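Local coordinates for Old Yellow Enzyme (Pichia, PDB 6AGZ), which probably reduces the carbon-carbon double bond of enone compounds asymmetrically, using a bound flavin mononucleotide, at residues M49-E58 against I96-I107. Numbering follows the deposited sequence.
Sequences MLSYYSQRAE and IVEEVHKKGSHI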
loop_
_atom_site.group_PDB
_atom_site.type_symbol
_atom_site.label_atom_id
_atom_site.label_comp_id
_atom_site.label_asym_id
_atom_site.label_seq_id
_atom_site.Cartn_x
_atom_site.Cartn_y
_atom_site.Cartn_z
ATOM N N MET A 49 -4.195 26.774 30.140
ATOM C CA MET A 49 -3.579 25.642 29.457
ATOM C C MET A 49 -2.661 24.868 30.394
ATOM O O MET A 49 -2.572 23.637 30.312
ATOM C CB MET A 49 -2.808 26.127 28.231
ATOM C CG MET A 49 -3.688 26.731 27.148
ATOM S SD MET A 49 -2.731 27.549 25.862
ATOM C CE MET A 49 -1.635 26.224 25.367
ATOM N N LEU A 50 -1.973 25.573 31.294
ATOM C CA LEU A 50 -1.076 24.907 32.231
ATOM C C LEU A 50 -1.845 23.970 33.155
ATOM O O LEU A 50 -1.452 22.813 33.350
ATOM C CB LEU A 50 -0.292 25.944 33.035
ATOM C CG LEU A 50 0.781 25.414 33.988
ATOM C CD1 LEU A 50 1.481 24.207 33.399
ATOM C CD2 LEU A 50 1.791 26.499 34.315
ATOM N N SER A 51 -2.948 24.451 33.735
ATOM C CA SER A 51 -3.789 23.569 34.537
ATOM C C SER A 51 -4.395 22.464 33.679
ATOM O O SER A 51 -4.532 21.316 34.127
ATOM C CB SER A 51 -4.886 24.379 35.227
ATOM O OG SER A 51 -5.808 23.530 35.889
ATOM N N TYR A 52 -4.742 22.795 32.434
ATOM C CA TYR A 52 -5.372 21.845 31.524
ATOM C C TYR A 52 -4.481 20.632 31.283
ATOM O O TYR A 52 -4.925 19.485 31.409
ATOM C CB TYR A 52 -5.704 22.565 30.215
ATOM C CG TYR A 52 -6.217 21.709 29.080
ATOM C CD1 TYR A 52 -7.558 21.358 28.997
ATOM C CD2 TYR A 52 -5.368 21.296 28.061
ATOM C CE1 TYR A 52 -8.033 20.593 27.947
ATOM C CE2 TYR A 52 -5.832 20.533 27.008
ATOM C CZ TYR A 52 -7.165 20.185 26.955
ATOM O OH TYR A 52 -7.632 19.426 25.907
ATOM N N TYR A 53 -3.213 20.866 30.939
ATOM C CA TYR A 53 -2.286 19.756 30.753
ATOM C C TYR A 53 -1.836 19.157 32.081
ATOM O O TYR A 53 -1.486 17.972 32.133
ATOM C CB TYR A 53 -1.071 20.210 29.945
ATOM C CG TYR A 53 -1.376 20.490 28.491
ATOM C CD1 TYR A 53 -1.495 19.454 27.575
ATOM C CD2 TYR A 53 -1.543 21.791 28.033
ATOM C CE1 TYR A 53 -1.774 19.704 26.244
ATOM C CE2 TYR A 53 -1.822 22.051 26.705
ATOM C CZ TYR A 53 -1.936 21.004 25.815
ATOM O OH TYR A 53 -2.213 21.260 24.491
ATOM N N SER A 54 -1.837 19.953 33.152
ATOM C CA SER A 54 -1.417 19.451 34.458
ATOM C C SER A 54 -2.364 18.371 34.963
ATOM O O SER A 54 -1.923 17.323 35.450
ATOM C CB SER A 54 -1.332 20.605 35.458
ATOM O OG SER A 54 -1.036 20.130 36.761
ATOM N N GLN A 55 -3.675 18.612 34.857
ATOM C CA GLN A 55 -4.644 17.622 35.319
ATOM C C GLN A 55 -4.541 16.324 34.529
ATOM O O GLN A 55 -4.787 15.244 35.076
ATOM C CB GLN A 55 -6.060 18.187 35.222
ATOM C CG GLN A 55 -6.296 19.424 36.071
ATOM C CD GLN A 55 -7.693 19.983 35.899
ATOM O OE1 GLN A 55 -8.661 19.233 35.771
ATOM N NE2 GLN A 55 -7.804 21.306 35.886
ATOM N N ARG A 56 -4.174 16.406 33.253
ATOM C CA ARG A 56 -4.053 15.229 32.407
ATOM C C ARG A 56 -2.692 14.561 32.518
ATOM O O ARG A 56 -2.541 13.415 32.077
ATOM C CB ARG A 56 -4.351 15.609 30.955
ATOM C CG ARG A 56 -5.823 15.905 30.754
ATOM C CD ARG A 56 -6.113 16.811 29.576
ATOM N NE ARG A 56 -7.552 17.021 29.452
ATOM C CZ ARG A 56 -8.250 17.867 30.203
ATOM N NH1 ARG A 56 -7.640 18.591 31.133
ATOM N NH2 ARG A 56 -9.559 17.990 30.030
ATOM N N ALA A 57 -1.704 15.241 33.094
ATOM C CA ALA A 57 -0.439 14.609 33.425
ATOM C C ALA A 57 -0.447 13.987 34.815
ATOM O O ALA A 57 0.427 13.167 35.120
ATOM C CB ALA A 57 0.702 15.625 33.312
ATOM N N GLU A 58 -1.420 14.345 35.651
ATOM C CA GLU A 58 -1.528 13.775 36.986
ATOM C C GLU A 58 -2.061 12.348 36.918
ATOM O O GLU A 58 -3.010 12.057 36.184
ATOM C CB GLU A 58 -2.448 14.638 37.850
ATOM C CG GLU A 58 -2.590 14.183 39.293
ATOM C CD GLU A 58 -3.685 14.934 40.029
ATOM O OE1 GLU A 58 -4.720 15.240 39.401
ATOM O OE2 GLU A 58 -3.508 15.226 41.232
ATOM N N ILE A 96 4.857 24.803 30.995
ATOM C CA ILE A 96 3.895 23.713 30.840
ATOM C C ILE A 96 4.604 22.362 30.859
ATOM O O ILE A 96 4.157 21.416 31.522
ATOM C CB ILE A 96 3.064 23.900 29.556
ATOM C CG1 ILE A 96 2.156 25.124 29.677
ATOM C CG2 ILE A 96 2.237 22.653 29.268
ATOM C CD1 ILE A 96 1.213 25.303 28.506
ATOM N N VAL A 97 5.729 22.257 30.146
ATOM C CA VAL A 97 6.483 21.006 30.110
ATOM C C VAL A 97 6.988 20.644 31.499
ATOM O O VAL A 97 6.906 19.484 31.924
ATOM C CB VAL A 97 7.644 21.109 29.104
ATOM C CG1 VAL A 97 8.505 19.860 29.157
ATOM C CG2 VAL A 97 7.112 21.320 27.710
ATOM N N GLU A 98 7.523 21.628 32.225
ATOM C CA GLU A 98 8.048 21.359 33.560
ATOM C C GLU A 98 6.952 20.866 34.494
ATOM O O GLU A 98 7.187 19.976 35.323
ATOM C CB GLU A 98 8.717 22.611 34.123
ATOM C CG GLU A 98 10.008 22.985 33.415
ATOM C CD GLU A 98 10.582 24.298 33.902
ATOM O OE1 GLU A 98 9.890 25.006 34.663
ATOM O OE2 GLU A 98 11.726 24.624 33.523
ATOM N N GLU A 99 5.743 21.420 34.372
ATOM C CA GLU A 99 4.646 20.933 35.203
ATOM C C GLU A 99 4.224 19.525 34.795
ATOM O O GLU A 99 3.959 18.680 35.658
ATOM C CB GLU A 99 3.460 21.891 35.135
ATOM C CG GLU A 99 2.185 21.357 35.779
ATOM C CD GLU A 99 2.263 21.275 37.295
ATOM O OE1 GLU A 99 3.273 21.721 37.879
ATOM O OE2 GLU A 99 1.303 20.759 37.907
ATOM N N VAL A 100 4.155 19.254 33.489
ATOM C CA VAL A 100 3.781 17.919 33.024
ATOM C C VAL A 100 4.773 16.877 33.533
ATOM O O VAL A 100 4.383 15.786 33.968
ATOM C CB VAL A 100 3.671 17.897 31.487
ATOM C CG1 VAL A 100 3.628 16.466 30.972
ATOM C CG2 VAL A 100 2.434 18.661 31.036
ATOM N N HIS A 101 6.068 17.199 33.495
ATOM C CA HIS A 101 7.079 16.255 33.966
ATOM C C HIS A 101 7.053 16.122 35.483
ATOM O O HIS A 101 7.286 15.031 36.018
ATOM C CB HIS A 101 8.464 16.686 33.487
ATOM C CG HIS A 101 8.708 16.429 32.033
ATOM N ND1 HIS A 101 9.612 17.157 31.290
ATOM C CD2 HIS A 101 8.170 15.520 31.186
ATOM C CE1 HIS A 101 9.619 16.709 30.048
ATOM N NE2 HIS A 101 8.753 15.716 29.957
ATOM N N LYS A 102 6.790 17.222 36.193
ATOM C CA LYS A 102 6.633 17.143 37.642
ATOM C C LYS A 102 5.491 16.205 38.011
ATOM O O LYS A 102 5.572 15.467 38.998
ATOM C CB LYS A 102 6.398 18.540 38.218
ATOM C CG LYS A 102 6.327 18.605 39.735
ATOM C CD LYS A 102 5.978 20.012 40.196
ATOM C CE LYS A 102 5.787 20.074 41.702
ATOM N NZ LYS A 102 5.238 21.388 42.140
ATOM N N LYS A 103 4.428 16.208 37.209
ATOM C CA LYS A 103 3.305 15.305 37.411
ATOM C C LYS A 103 3.671 13.844 37.185
ATOM O O LYS A 103 2.910 12.964 37.601
ATOM C CB LYS A 103 2.160 15.703 36.489
ATOM C CG LYS A 103 1.235 16.755 37.052
ATOM C CD LYS A 103 0.718 16.362 38.422
ATOM C CE LYS A 103 0.176 17.565 39.164
ATOM N NZ LYS A 103 -0.729 18.367 38.296
ATOM N N GLY A 104 4.799 13.561 36.542
ATOM C CA GLY A 104 5.194 12.202 36.237
ATOM C C GLY A 104 4.801 11.706 34.863
ATOM O O GLY A 104 4.901 10.501 34.611
ATOM N N SER A 105 4.357 12.588 33.975
ATOM C CA SER A 105 4.004 12.231 32.610
ATOM C C SER A 105 5.043 12.786 31.642
ATOM O O SER A 105 6.042 13.396 32.037
ATOM C CB SER A 105 2.602 12.734 32.264
ATOM O OG SER A 105 1.622 12.095 33.062
ATOM N N HIS A 106 4.794 12.565 30.354
ATOM C CA HIS A 106 5.684 12.993 29.289
ATOM C C HIS A 106 4.854 13.657 28.200
ATOM O O HIS A 106 3.655 13.398 28.064
ATOM C CB HIS A 106 6.478 11.807 28.729
ATOM C CG HIS A 106 6.973 10.869 29.786
ATOM N ND1 HIS A 106 8.254 10.924 30.291
ATOM C CD2 HIS A 106 6.354 9.859 30.442
ATOM C CE1 HIS A 106 8.405 9.984 31.208
ATOM N NE2 HIS A 106 7.266 9.324 31.319
ATOM N N ILE A 107 5.494 14.523 27.420
ATOM C CA ILE A 107 4.766 15.380 26.492
ATOM C C ILE A 107 5.559 15.556 25.202
ATOM O O ILE A 107 6.786 15.706 25.220
ATOM C CB ILE A 107 4.432 16.742 27.138
ATOM C CG1 ILE A 107 3.526 17.569 26.225
ATOM C CG2 ILE A 107 5.702 17.505 27.503
ATOM C CD1 ILE A 107 2.892 18.751 26.921
#
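L50 lays its CD1 methyl against the second half of helix 87-102, 3.5 Å from CB of E99 and close to CA of I96. The contact lies where the first two helices of a TIM barrel, 47-57 and 87-102, which follow strands 29-31 and 63-70, pack side by side. The axes run nearly parallel, crossing at -20° and 8.5 Å apart, close enough for the bumps of one helix to settle into the hollows of the other. I96 is the large bump, set among M49, L50 and Y53: with CG1 anti to the carbonyl carbon (chi1 -67°), it spreads CD1 to CB of M49 and CG2 to the Y53 ring, 4.1 Å from CD2. The hydroxyl of Y53 passes beyond this packing to E67 on the second barrel strand. One turn on, V100 fills the next hollow, its CG2 against CB of Y53 and its CG1 against CB of A57. The small side chain of A57 lets the chains come close, its CB 3.5 Å from CB of K103, tighter than usual for two carbons. On the more open flank, E99 bends at chi2 toward S54, whose OG donates to OE2, and toward K103, its salt-bridge mate, though S54 OG and K103 NZ are modelled too close together and the details are doubtful. With an alanine at E99 the carboxylate is gone, and the ammonium of K103 would probably lose its charge partner and be freer to move. Beyond the Schellman motif at G104, S105 donates from OG to the carbonyl O of A57 at 2.6 Å, with a C=O...OG angle of 114°.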